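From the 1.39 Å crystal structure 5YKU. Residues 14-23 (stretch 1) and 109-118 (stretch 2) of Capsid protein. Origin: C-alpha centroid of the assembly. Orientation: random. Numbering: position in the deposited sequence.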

# COMPACT_ATOMS: atom_id res chain seq x y z
N ASP A 14 -8.72 9.59 -1.09
CA ASP A 14 -9.67 8.92 -0.19
C ASP A 14 -9.69 7.44 -0.35
O ASP A 14 -10.41 6.81 0.48
CB ASP A 14 -11.08 9.57 -0.26
CG ASP A 14 -11.07 10.91 0.30
OD1 ASP A 14 -10.36 11.14 1.29
OD2 ASP A 14 -11.76 11.76 -0.33
N THR A 15 -9.08 6.82 -1.30
CA THR A 15 -9.04 5.34 -1.37
C THR A 15 -8.12 4.85 -0.28
O THR A 15 -6.91 5.13 -0.33
CB THR A 15 -8.53 4.90 -2.72
OG1 THR A 15 -9.46 5.39 -3.74
CG2 THR A 15 -8.54 3.38 -2.84
N ILE A 16 -8.62 4.14 0.64
CA ILE A 16 -7.89 3.51 1.76
C ILE A 16 -8.17 2.06 1.77
O ILE A 16 -9.23 1.56 1.28
CB ILE A 16 -8.14 4.18 3.09
CG1 ILE A 16 -9.67 4.14 3.43
CG2 ILE A 16 -7.63 5.59 3.11
CD1 ILE A 16 -9.99 4.53 4.85
N GLY A 17 -7.27 1.27 2.28
CA GLY A 17 -7.47 -0.11 2.45
C GLY A 17 -6.51 -0.76 3.37
O GLY A 17 -5.61 -0.15 3.95
N ASN A 18 -6.72 -2.04 3.62
CA ASN A 18 -5.94 -2.87 4.53
C ASN A 18 -5.14 -3.87 3.78
O ASN A 18 -5.60 -4.52 2.83
CB ASN A 18 -6.90 -3.61 5.46
CG ASN A 18 -7.61 -2.71 6.37
OD1 ASN A 18 -7.16 -1.66 6.80
ND2 ASN A 18 -8.79 -3.16 6.82
N TRP A 19 -3.90 -4.04 4.19
CA TRP A 19 -3.10 -5.17 3.77
C TRP A 19 -3.52 -6.42 4.54
O TRP A 19 -3.63 -6.37 5.77
CB TRP A 19 -1.59 -4.89 4.07
CG TRP A 19 -1.04 -3.72 3.34
CD1 TRP A 19 -0.60 -2.56 3.91
CD2 TRP A 19 -0.88 -3.54 1.93
NE1 TRP A 19 -0.16 -1.69 2.96
CE2 TRP A 19 -0.31 -2.26 1.71
CE3 TRP A 19 -1.18 -4.33 0.82
CZ2 TRP A 19 -0.00 -1.78 0.46
CZ3 TRP A 19 -0.87 -3.86 -0.43
CH2 TRP A 19 -0.25 -2.62 -0.63
N VAL A 20 -3.78 -7.50 3.83
CA VAL A 20 -4.16 -8.72 4.50
C VAL A 20 -3.09 -9.13 5.54
O VAL A 20 -1.92 -9.18 5.13
CB VAL A 20 -4.34 -9.79 3.45
CG1 VAL A 20 -4.65 -11.15 4.10
CG2 VAL A 20 -5.49 -9.48 2.47
N PRO A 21 -3.44 -9.43 6.76
CA PRO A 21 -2.42 -9.84 7.74
C PRO A 21 -1.83 -11.19 7.44
O PRO A 21 -2.46 -12.05 6.82
CB PRO A 21 -3.14 -9.83 9.02
CG PRO A 21 -4.36 -8.95 8.83
CD PRO A 21 -4.73 -9.21 7.41
N PRO A 22 -0.61 -11.42 7.84
CA PRO A 22 -0.01 -12.74 7.72
C PRO A 22 -0.66 -13.69 8.70
O PRO A 22 -1.31 -13.36 9.65
CB PRO A 22 1.48 -12.50 8.18
CG PRO A 22 1.39 -11.39 9.13
CD PRO A 22 0.26 -10.48 8.61
N THR A 23 -0.48 -14.98 8.36
CA THR A 23 -0.96 -16.09 9.20
C THR A 23 0.16 -16.82 9.88
O THR A 23 -0.14 -17.77 10.57
CB THR A 23 -1.72 -17.13 8.34
OG1 THR A 23 -0.93 -17.60 7.27
CG2 THR A 23 -2.98 -16.53 7.73
N ASP A 109 -4.19 -12.72 16.07
CA ASP A 109 -5.19 -11.76 15.51
C ASP A 109 -4.51 -10.42 15.10
O ASP A 109 -4.90 -9.38 15.52
CB ASP A 109 -6.33 -11.50 16.53
CG ASP A 109 -7.12 -12.80 16.81
OD1 ASP A 109 -7.52 -13.35 15.80
OD2 ASP A 109 -7.27 -13.18 18.00
N PRO A 110 -3.48 -10.51 14.28
CA PRO A 110 -2.77 -9.29 13.96
C PRO A 110 -3.67 -8.27 13.25
O PRO A 110 -4.41 -8.65 12.37
CB PRO A 110 -1.69 -9.80 13.02
CG PRO A 110 -2.18 -11.07 12.55
CD PRO A 110 -2.95 -11.65 13.61
N LYS A 111 -3.54 -7.02 13.66
CA LYS A 111 -4.32 -5.97 13.01
C LYS A 111 -3.70 -5.60 11.67
O LYS A 111 -2.44 -5.53 11.57
CB LYS A 111 -4.42 -4.75 13.86
CG LYS A 111 -5.07 -5.06 15.22
CD LYS A 111 -5.28 -3.86 16.02
CE LYS A 111 -5.95 -4.16 17.38
NZ LYS A 111 -5.01 -4.85 18.30
N PRO A 112 -4.44 -5.34 10.65
CA PRO A 112 -3.86 -4.98 9.35
C PRO A 112 -3.08 -3.68 9.41
O PRO A 112 -3.41 -2.76 10.15
CB PRO A 112 -5.04 -4.84 8.43
CG PRO A 112 -6.17 -5.64 9.10
CD PRO A 112 -5.93 -5.56 10.55
N TYR A 113 -2.03 -3.64 8.61
CA TYR A 113 -1.44 -2.35 8.24
C TYR A 113 -2.26 -1.78 7.13
O TYR A 113 -3.04 -2.48 6.42
CB TYR A 113 0.02 -2.54 7.91
CG TYR A 113 0.87 -2.77 9.16
CD1 TYR A 113 0.91 -1.77 10.13
CD2 TYR A 113 1.62 -3.89 9.34
CE1 TYR A 113 1.69 -1.91 11.31
CE2 TYR A 113 2.41 -4.07 10.51
CZ TYR A 113 2.41 -3.07 11.47
OH TYR A 113 3.15 -3.17 12.61
N GLN A 114 -2.13 -0.45 6.92
CA GLN A 114 -3.13 0.38 6.21
C GLN A 114 -2.47 1.24 5.18
O GLN A 114 -1.37 1.74 5.36
CB GLN A 114 -3.82 1.27 7.25
CG GLN A 114 -4.59 0.44 8.33
CD GLN A 114 -4.70 1.20 9.61
OE1 GLN A 114 -3.70 1.64 10.22
NE2 GLN A 114 -5.89 1.36 10.14
N TYR A 115 -3.14 1.44 4.07
CA TYR A 115 -2.63 2.18 2.96
C TYR A 115 -3.63 3.17 2.40
O TYR A 115 -4.84 3.05 2.58
CB TYR A 115 -2.12 1.24 1.84
CG TYR A 115 -3.23 0.52 1.11
CD1 TYR A 115 -4.02 1.14 0.17
CD2 TYR A 115 -3.45 -0.84 1.36
CE1 TYR A 115 -5.00 0.37 -0.52
CE2 TYR A 115 -4.45 -1.54 0.78
CZ TYR A 115 -5.20 -0.92 -0.18
OH TYR A 115 -6.23 -1.66 -0.80
N ARG A 116 -3.09 4.22 1.75
CA ARG A 116 -3.86 5.31 1.10
C ARG A 116 -3.36 5.44 -0.32
O ARG A 116 -2.14 5.55 -0.53
CB ARG A 116 -3.70 6.59 1.89
CG ARG A 116 -4.46 7.75 1.26
CD ARG A 116 -4.23 9.05 2.06
NE ARG A 116 -4.55 8.92 3.46
CZ ARG A 116 -5.75 8.84 3.98
NH1 ARG A 116 -6.83 9.01 3.27
NH2 ARG A 116 -5.82 8.70 5.32
N ILE A 117 -4.26 5.47 -1.25
CA ILE A 117 -3.90 5.67 -2.67
C ILE A 117 -4.24 7.04 -3.09
O ILE A 117 -5.35 7.58 -2.77
CB ILE A 117 -4.58 4.62 -3.55
CG1 ILE A 117 -3.96 3.24 -3.25
CG2 ILE A 117 -4.43 4.98 -5.04
CD1 ILE A 117 -4.57 2.06 -3.94
N ILE A 118 -3.28 7.72 -3.69
CA ILE A 118 -3.40 9.08 -4.19
C ILE A 118 -3.46 9.04 -5.70
O ILE A 118 -2.54 8.47 -6.38
CB ILE A 118 -2.30 9.99 -3.75
CG1 ILE A 118 -2.34 10.05 -2.22
CG2 ILE A 118 -2.43 11.38 -4.34
CD1 ILE A 118 -1.09 10.61 -1.65
O HOH W 1 -9.66 9.51 3.57
O HOH W 2 -7.69 7.63 -4.13
O HOH W 3 -7.17 -3.79 0.50
O HOH W 4 -7.74 -0.89 9.35
O HOH W 5 -1.40 -6.28 7.41

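Two antiparallel strands, at 155° between their N-to-C directions, set the frame of this contact, and two aromatic residues, Tyr115 and Trp19, have the largest covered areas in it. Tyr115 has the largest area covered by the opposing stretch, 120 Å², and Trp19 follows with 89 Å²; the whole contact buries 787 Å².

Tyr115 is held first by its backbone. It pairs with Gly17 in both directions: Gly17 N donates to Tyr115 O at 3.0 Å, and Tyr115 N donates to Gly17 O at 2.9 Å. This fixes the two residues directly across from each other, with the tyrosine ring leaving on the face where a side chain at Gly17 would also point. Having none, Gly17 lets the ring fold back over its own partner. With chi1 at 71° (p), the ring lies across the glycine backbone, and Gly17 CA sits 3.8 Å from the centroid of the Tyr115 ring, 21° off the ring normal, a CH-pi contact over the face. The space is truly needed: an ideal CB on Gly17 would fall 2.4 Å from Tyr115 OH, a clash. The rule to read here is a glycine and an aromatic paired across a hydrogen-bonded site, the ring taking the room the glycine leaves. At the far end of the ring, water 3 links Tyr115 OH (2.7 Å) to Asn18 O (2.9 Å), so the hydroxyl that passes over the neighbouring strand still finds a polar partner.

Trp19 comes up against the same ring. Its CE2 approaches Tyr115 CD2 to 3.5 Å, and the Trp19 six-membered ring and the Tyr115 ring have centroids 4.6 Å apart with planes at 49°, an oblique aromatic pair. The indole is buried, and its NE1 is hydrogen-bonded elsewhere in the structure. The backbone places it: Trp19 N donates to Tyr113 O at 2.9 Å, continuing the ladder two residues beyond Gly17, while water 5 accepts from Tyr113 N (3.0 Å) and donates to Trp19 O (2.8 Å), filling in where a direct return bond would otherwise close the pair. Trp19 CD1 also packs on Tyr113 CB at 4.0 Å.

Between these pairs lies a narrow one: Asn18 and Gln114 form a non-hydrogen-bonded pair, CA to CA 4.6 Å, as the alternation of an antiparallel ladder requires, and their side chains share the other face with those of Ile16 and Arg116. Water 4 joins the two amides, donating to Asn18 OD1 (2.7 Å) and accepting from Gln114 NE2 (3.0 Å). Next along, Ile16 CG2 lies over one face of the Arg116 guanidinium, 3.5 Å from NH1, and water 1 bridges Arg116 NH1 and Asp14 OD1, each 2.9 Å from it; these charged atoms, 4.6 Å apart, are too distant for a salt bridge.

Past Trp19 the contact changes character and becomes proline against proline: Pro21 CG meets Pro112 CG at 3.8 Å, and Pro21 CB meets Pro110 CG at 3.9 Å.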